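Local coordinates for protein putative rubredoxin reductase (Rhodopseudomonas palustris, PDB 3FG2) that probably passes electrons from NADH through its bound FAD to a ferredoxin that serves the cytochrome P450 CYP199A2, at residues R109-D114 against G238-V243; P121-L126 against D231-G236; V171-R176 against G204-E209. One frame throughout, in Å; residues are numbered along the deposited sequence.

Interaction 1 (R109-D114 against G238-V243)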
# COMPACT_ATOMS: atom_id res chain seq x y z
N ARG A 109 7.95 6.40 0.45
CA ARG A 109 8.08 7.10 -0.83
C ARG A 109 8.55 6.20 -1.96
O ARG A 109 8.99 5.08 -1.74
CB ARG A 109 9.08 8.26 -0.67
CG ARG A 109 10.50 7.84 -0.25
CD ARG A 109 11.42 9.06 -0.15
NE ARG A 109 12.78 8.73 0.28
CZ ARG A 109 13.11 8.33 1.51
NH1 ARG A 109 12.18 8.22 2.45
NH2 ARG A 109 14.37 8.05 1.80
N ASN A 110 8.45 6.71 -3.19
CA ASN A 110 8.89 5.97 -4.37
C ASN A 110 10.38 5.68 -4.30
O ASN A 110 11.15 6.49 -3.80
CB ASN A 110 8.66 6.78 -5.65
CG ASN A 110 7.20 6.94 -6.01
OD1 ASN A 110 6.50 5.96 -6.23
ND2 ASN A 110 6.73 8.18 -6.07
N ARG A 111 10.79 4.52 -4.79
CA ARG A 111 12.20 4.17 -4.84
C ARG A 111 12.60 4.54 -6.28
O ARG A 111 12.08 3.97 -7.23
CB ARG A 111 12.41 2.68 -4.61
CG ARG A 111 13.86 2.26 -4.65
CD ARG A 111 13.95 0.77 -4.83
NE ARG A 111 15.33 0.30 -4.77
CZ ARG A 111 15.73 -0.88 -5.25
NH1 ARG A 111 14.85 -1.69 -5.84
NH2 ARG A 111 17.00 -1.25 -5.13
N MET A 112 13.49 5.50 -6.43
CA MET A 112 13.89 5.94 -7.76
C MET A 112 14.54 4.88 -8.64
O MET A 112 15.35 4.08 -8.19
CB MET A 112 14.85 7.14 -7.65
CG MET A 112 14.24 8.37 -6.99
SD MET A 112 13.00 9.20 -8.00
CE MET A 112 11.50 8.59 -7.26
N LEU A 113 14.15 4.87 -9.92
CA LEU A 113 14.73 3.92 -10.86
C LEU A 113 16.18 4.36 -11.03
O LEU A 113 16.44 5.47 -11.49
CB LEU A 113 13.99 3.99 -12.20
CG LEU A 113 14.46 2.99 -13.26
CD1 LEU A 113 14.12 1.57 -12.82
CD2 LEU A 113 13.80 3.31 -14.59
N ASP A 114 17.11 3.49 -10.66
CA ASP A 114 18.54 3.79 -10.73
C ASP A 114 19.14 3.39 -12.08
O ASP A 114 20.02 2.53 -12.16
CB ASP A 114 19.26 3.05 -9.60
CG ASP A 114 20.67 3.55 -9.36
OD1 ASP A 114 21.12 4.49 -10.06
OD2 ASP A 114 21.33 3.00 -8.46
N GLY A 238 9.15 -0.68 -6.20
CA GLY A 238 9.28 -0.61 -4.76
C GLY A 238 9.28 0.78 -4.14
O GLY A 238 9.42 1.79 -4.82
N VAL A 239 9.14 0.79 -2.82
CA VAL A 239 9.12 2.03 -2.05
C VAL A 239 10.24 2.02 -1.03
O VAL A 239 11.00 1.07 -0.92
CB VAL A 239 7.79 2.17 -1.28
CG1 VAL A 239 6.62 2.21 -2.24
CG2 VAL A 239 7.63 1.00 -0.31
N ILE A 240 10.32 3.11 -0.28
CA ILE A 240 11.30 3.26 0.78
C ILE A 240 10.56 3.87 1.95
O ILE A 240 10.07 5.00 1.87
CB ILE A 240 12.42 4.24 0.40
CG1 ILE A 240 13.19 3.74 -0.82
CG2 ILE A 240 13.37 4.41 1.59
CD1 ILE A 240 14.25 4.73 -1.29
N PRO A 241 10.44 3.13 3.06
CA PRO A 241 9.74 3.69 4.22
C PRO A 241 10.42 4.99 4.64
O PRO A 241 11.65 5.05 4.69
CB PRO A 241 9.88 2.58 5.27
CG PRO A 241 9.95 1.33 4.45
CD PRO A 241 10.87 1.74 3.31
N ASN A 242 9.64 6.02 4.94
CA ASN A 242 10.22 7.29 5.35
C ASN A 242 10.63 7.25 6.82
O ASN A 242 9.85 7.59 7.71
CB ASN A 242 9.22 8.43 5.11
CG ASN A 242 8.84 8.57 3.64
OD1 ASN A 242 9.70 8.74 2.77
ND2 ASN A 242 7.55 8.51 3.36
N VAL A 243 11.87 6.82 7.07
CA VAL A 243 12.38 6.70 8.43
C VAL A 243 13.49 7.70 8.75
O VAL A 243 13.83 7.90 9.92
CB VAL A 243 12.96 5.30 8.68
CG1 VAL A 243 11.96 4.23 8.28
CG2 VAL A 243 14.25 5.13 7.90
O HOH W 1 6.86 2.97 -6.35
O HOH W 2 9.60 2.68 -7.76

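Interaction 2 (P121-L126 against D231-G236)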
# COMPACT_ATOMS: atom_id res chain seq x y z
N PRO A 121 11.64 13.51 -18.44
CA PRO A 121 10.24 13.89 -18.19
C PRO A 121 9.19 12.78 -18.32
O PRO A 121 8.25 12.73 -17.52
CB PRO A 121 10.00 15.01 -19.20
CG PRO A 121 11.37 15.60 -19.39
CD PRO A 121 12.23 14.37 -19.47
N ASP A 122 9.34 11.92 -19.31
CA ASP A 122 8.36 10.85 -19.55
C ASP A 122 8.55 9.56 -18.77
O ASP A 122 8.04 8.51 -19.16
CB ASP A 122 8.27 10.55 -21.05
CG ASP A 122 7.55 11.65 -21.82
OD1 ASP A 122 7.91 11.89 -23.00
OD2 ASP A 122 6.62 12.27 -21.26
N VAL A 123 9.29 9.63 -17.66
CA VAL A 123 9.48 8.47 -16.79
C VAL A 123 8.75 8.87 -15.51
O VAL A 123 9.27 9.61 -14.67
CB VAL A 123 10.98 8.22 -16.51
CG1 VAL A 123 11.13 7.08 -15.51
CG2 VAL A 123 11.70 7.86 -17.80
N LEU A 124 7.52 8.38 -15.38
CA LEU A 124 6.66 8.73 -14.26
C LEU A 124 6.44 7.66 -13.19
O LEU A 124 6.55 6.46 -13.45
CB LEU A 124 5.30 9.15 -14.80
CG LEU A 124 5.35 10.17 -15.94
CD1 LEU A 124 3.96 10.38 -16.53
CD2 LEU A 124 5.92 11.48 -15.41
N TYR A 125 6.09 8.13 -12.00
CA TYR A 125 5.80 7.26 -10.87
C TYR A 125 4.30 7.34 -10.62
O TYR A 125 3.62 8.17 -11.23
CB TYR A 125 6.61 7.69 -9.65
CG TYR A 125 8.10 7.50 -9.87
CD1 TYR A 125 8.86 8.44 -10.58
CD2 TYR A 125 8.73 6.34 -9.43
CE1 TYR A 125 10.20 8.22 -10.86
CE2 TYR A 125 10.07 6.11 -9.70
CZ TYR A 125 10.80 7.04 -10.41
OH TYR A 125 12.12 6.77 -10.70
N LEU A 126 3.78 6.48 -9.75
CA LEU A 126 2.34 6.45 -9.45
C LEU A 126 2.03 6.11 -8.00
O LEU A 126 1.75 4.95 -7.68
CB LEU A 126 1.65 5.45 -10.39
CG LEU A 126 0.12 5.28 -10.27
CD1 LEU A 126 -0.56 6.64 -10.38
CD2 LEU A 126 -0.38 4.34 -11.36
N ASP A 231 7.03 5.42 -25.66
CA ASP A 231 7.13 6.87 -25.53
C ASP A 231 6.75 7.29 -24.12
O ASP A 231 6.71 8.48 -23.81
CB ASP A 231 6.26 7.59 -26.56
CG ASP A 231 4.80 7.23 -26.46
OD1 ASP A 231 4.02 7.71 -27.30
OD2 ASP A 231 4.42 6.47 -25.54
N LEU A 232 6.47 6.31 -23.27
CA LEU A 232 6.11 6.56 -21.88
C LEU A 232 6.54 5.40 -20.97
O LEU A 232 6.38 4.22 -21.31
CB LEU A 232 4.59 6.77 -21.76
CG LEU A 232 4.01 7.08 -20.38
CD1 LEU A 232 4.56 8.39 -19.85
CD2 LEU A 232 2.49 7.16 -20.48
N VAL A 233 7.08 5.74 -19.80
CA VAL A 233 7.51 4.74 -18.83
C VAL A 233 6.89 5.00 -17.46
O VAL A 233 6.91 6.13 -16.96
CB VAL A 233 9.05 4.73 -18.66
CG1 VAL A 233 9.46 3.64 -17.65
CG2 VAL A 233 9.73 4.49 -20.01
N VAL A 234 6.34 3.95 -16.86
CA VAL A 234 5.76 4.05 -15.53
C VAL A 234 6.54 3.06 -14.68
O VAL A 234 6.59 1.87 -14.98
CB VAL A 234 4.26 3.68 -15.55
CG1 VAL A 234 3.70 3.69 -14.13
CG2 VAL A 234 3.49 4.66 -16.42
N VAL A 235 7.19 3.54 -13.63
CA VAL A 235 7.97 2.64 -12.80
C VAL A 235 7.42 2.44 -11.41
O VAL A 235 7.01 3.38 -10.73
CB VAL A 235 9.47 3.09 -12.71
CG1 VAL A 235 9.71 4.31 -13.58
CG2 VAL A 235 9.87 3.36 -11.28
N GLY A 236 7.40 1.18 -11.00
CA GLY A 236 6.92 0.80 -9.70
C GLY A 236 7.80 -0.32 -9.20
O GLY A 236 7.36 -1.47 -9.08
O HOH W 3 5.37 4.61 -8.62

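Interaction 3 (V171-R176 against G204-E209)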
# COMPACT_ATOMS: atom_id res chain seq x y z
N VAL A 171 7.47 -5.03 -17.63
CA VAL A 171 8.79 -5.56 -17.33
C VAL A 171 8.93 -5.96 -15.86
O VAL A 171 8.87 -5.11 -14.97
CB VAL A 171 9.88 -4.51 -17.68
CG1 VAL A 171 11.24 -4.96 -17.15
CG2 VAL A 171 9.92 -4.29 -19.18
N GLU A 172 9.12 -7.25 -15.62
CA GLU A 172 9.29 -7.79 -14.27
C GLU A 172 10.56 -8.65 -14.19
O GLU A 172 10.82 -9.47 -15.08
CB GLU A 172 8.09 -8.65 -13.86
CG GLU A 172 8.29 -9.38 -12.55
CD GLU A 172 8.58 -8.44 -11.38
OE1 GLU A 172 9.28 -8.86 -10.43
OE2 GLU A 172 8.10 -7.29 -11.40
N LEU A 173 11.34 -8.46 -13.13
CA LEU A 173 12.57 -9.23 -12.96
C LEU A 173 12.31 -10.67 -12.54
O LEU A 173 13.04 -11.58 -12.93
CB LEU A 173 13.50 -8.55 -11.94
CG LEU A 173 14.83 -9.28 -11.71
CD1 LEU A 173 15.54 -9.47 -13.04
CD2 LEU A 173 15.71 -8.49 -10.72
N ALA A 174 11.26 -10.87 -11.75
CA ALA A 174 10.89 -12.21 -11.30
C ALA A 174 10.25 -13.01 -12.43
O ALA A 174 9.84 -12.45 -13.45
CB ALA A 174 9.93 -12.10 -10.13
N PRO A 175 10.16 -14.33 -12.27
CA PRO A 175 9.56 -15.19 -13.29
C PRO A 175 8.03 -15.09 -13.41
O PRO A 175 7.44 -15.64 -14.35
CB PRO A 175 10.01 -16.59 -12.86
CG PRO A 175 10.05 -16.46 -11.37
CD PRO A 175 10.73 -15.14 -11.17
N ARG A 176 7.39 -14.37 -12.48
CA ARG A 176 5.94 -14.19 -12.50
C ARG A 176 5.55 -12.87 -11.82
O ARG A 176 6.33 -12.29 -11.06
CB ARG A 176 5.24 -15.36 -11.80
CG ARG A 176 5.49 -15.45 -10.30
CD ARG A 176 4.97 -16.75 -9.71
NE ARG A 176 5.41 -16.92 -8.33
CZ ARG A 176 4.82 -16.35 -7.28
NH1 ARG A 176 3.76 -15.57 -7.45
NH2 ARG A 176 5.31 -16.54 -6.06
N GLY A 204 11.94 -12.12 -16.00
CA GLY A 204 13.37 -12.35 -15.86
C GLY A 204 14.28 -11.25 -16.35
O GLY A 204 15.46 -11.51 -16.63
N VAL A 205 13.77 -10.03 -16.44
CA VAL A 205 14.57 -8.90 -16.91
C VAL A 205 14.45 -7.63 -16.07
O VAL A 205 13.44 -7.39 -15.40
CB VAL A 205 14.20 -8.57 -18.38
CG1 VAL A 205 14.81 -9.61 -19.31
CG2 VAL A 205 12.68 -8.55 -18.55
N ARG A 206 15.51 -6.82 -16.11
CA ARG A 206 15.57 -5.54 -15.40
C ARG A 206 15.81 -4.46 -16.43
O ARG A 206 16.33 -4.74 -17.51
CB ARG A 206 16.77 -5.47 -14.45
CG ARG A 206 16.90 -6.52 -13.40
CD ARG A 206 18.29 -6.41 -12.77
NE ARG A 206 18.53 -5.08 -12.23
CZ ARG A 206 18.56 -4.79 -10.92
NH1 ARG A 206 18.37 -5.76 -10.03
NH2 ARG A 206 18.76 -3.55 -10.52
N ALA A 207 15.46 -3.23 -16.08
CA ALA A 207 15.72 -2.11 -16.96
C ALA A 207 17.18 -1.75 -16.69
O ALA A 207 17.60 -1.66 -15.54
CB ALA A 207 14.81 -0.94 -16.61
N THR A 208 17.97 -1.56 -17.75
CA THR A 208 19.38 -1.21 -17.58
C THR A 208 19.66 0.18 -18.12
O THR A 208 20.73 0.74 -17.89
CB THR A 208 20.31 -2.19 -18.32
OG1 THR A 208 19.98 -2.20 -19.71
CG2 THR A 208 20.16 -3.60 -17.75
N GLU A 209 18.68 0.74 -18.84
CA GLU A 209 18.82 2.06 -19.44
C GLU A 209 17.51 2.49 -20.09
O GLU A 209 16.74 1.65 -20.56
CB GLU A 209 19.94 2.02 -20.50
CG GLU A 209 19.99 3.21 -21.45
CD GLU A 209 21.12 3.10 -22.48
OE1 GLU A 209 21.22 2.05 -23.16
OE2 GLU A 209 21.91 4.06 -22.62

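Interaction 1 (R109-D114 against G238-V243)
Arg109 and Ile240 pair across a two-stranded antiparallel sheet, strand 108-110 against strand 239-241, in the FAD-dependent pyridine nucleotide-disulphide oxidoreductase fold. The backbone bonds come first. Arg109 and Ile240 are a hydrogen-bonded pair: Arg109 N gives its proton to Ile240 O at 2.9 Å, and Ile240 N returns one to Arg109 O at 2.8 Å. Asn110 and Val239 follow as a non-hydrogen-bonded pair, their CA atoms 4.6 Å apart. One residue further, Arg111 N reaches Gly238 O at 3.1 Å, which carries the pairing past the end of the strand. Gly238 suits this place because its positive phi of 101° would drive a CB against the preceding carbonyl oxygen. Two waters lie within bonding distance of Gly238 O, one also near Asn110 OD1 and the other near Arg111 O.

Van der Waals contacts are fewer. Arg111 CB lies 4.0 Å from Ile240 CG1, the two side chains crossing at about a right angle. Ile240 CG2 sits over one face of the Arg109 guanidinium, offset toward its rim, where a branched aliphatic group can cover a flat cation without competing for its N-H groups.

The polar side chains meet at the far end. Asn242, about 4 Å from the FAD by its side chain, has its ND2 bonded to Thr106 O, and this helps fix the amide with OD1 available to Arg109. A salt bridge to Glu244 gives Arg109 NH1 a second partner. Arg109 CG lies between the backbone N and the carbonyl carbon (chi1 60°), and the extended chain beyond it passes OD1. Guanidinium and amide lie nearly coplanar, 16° apart, and NH1 donates a hydrogen bond to Asn242 OD1 at 2.6 Å within the guanidinium plane.

Interaction 2 (P121-L126 against D231-G236)
Asp122 O accepts the proton of Val233 N at 3.0 Å, the first of three bonds that join these parallel strands; the Asp122 carboxylate turns instead to a salt bridge with Arg138. Val123 lies beside Val233, pointing the same way, and its CG1, anti to the backbone N (chi1 175°), is the methyl that meets Val235; beta-branched valines suit both the extended backbone and this apolar layer, which Val217 of strand 216-222 covers. Leu124 uses both backbone polar atoms, its N bonding to Val233 O at 2.8 Å and its O receiving Val235 N at 3.0 Å. Its CD1 touches Leu232 CD1 at 3.9 Å on the other face, under helix 129-138. The Tyr125 ring packs beside Val235, though the detail of that contact is doubtful, while its OH bonds to Leu113 N. An alanine in place of Tyr125 would probably leave Leu113 N without this partner and Met112 without the ring packed on it. At Leu126, which touches the FAD, a water accepts from Leu126 N and can donate to Val235 O. Strand 123-124 thus forms one edge of a five-stranded parallel sheet, as in the Rossmann-type NAD(P)H domain of this reductase family.

Interaction 3 (V171-R176 against G204-E209)
Leu173 and Arg206 cross obliquely at the surface, where the chain leaving strand 167-171 of a Rossmann-type parallel sheet meets the link from strand 200-202 to the antiparallel strand 207-213. Leu173 CG stands anti to the backbone N (chi1 -180°), and both methyl groups beyond it face Arg206 CG, CD1 at 3.3 Å and CD2 at 3.5 Å. The long aliphatic part of the arginine suits this place, since it gives leucine an apolar surface; the chain then bends at chi3 (57°), and NH1 also comes near Leu173 CD2.

Deeper in, Val171 and Val205 meet at about a right angle, CG1 of the first 4.1 Å from CG2 of the second. Both also touch Leu222 of strand 216-222, so the compact valines help close the seam between the parallel and antiparallel sheets.

Glu172 points away from the other segment. Its OE2 takes the N-H of Ala150, in a GxGxxG-like turn, and its OE1 that of Ala174 at 3.1 Å, so the carboxylate probably steadies the bend after the strand.

The backbones also bond directly. Val205 N bonds to Glu172 O at 3.3 Å, and Gly204 N makes a weak bond to Ala174 O. Gly204 has a positive phi of 67°, a conformation favouring glycine, and its CA-H approaches Leu173 O, with a CA to O distance of 3.0 Å.

In the fold
All three contacts belong to the pyridine nucleotide-disulphide oxidoreductase region. Interactions 1 and 2 are joined directly, with centres 15 Å apart: strands 108-110 and 123-124 follow each other in the chain, as do 232-235 and 239-241, and the Tyr125 side chain touches segment 109-114. Both approach the FAD, interaction 1 through Asn242 and interaction 2 through Leu126. Interaction 3 lies away from the annotated FAD sites, its centre about 16 Å from that of interaction 2 and about 18 Å from that of interaction 1, and it touches neither. Strands 167-171 and 232-235 share one parallel sheet, flanking strand 144-148, so interactions 2 and 3 belong to different parts of the same probable nucleotide-binding domain.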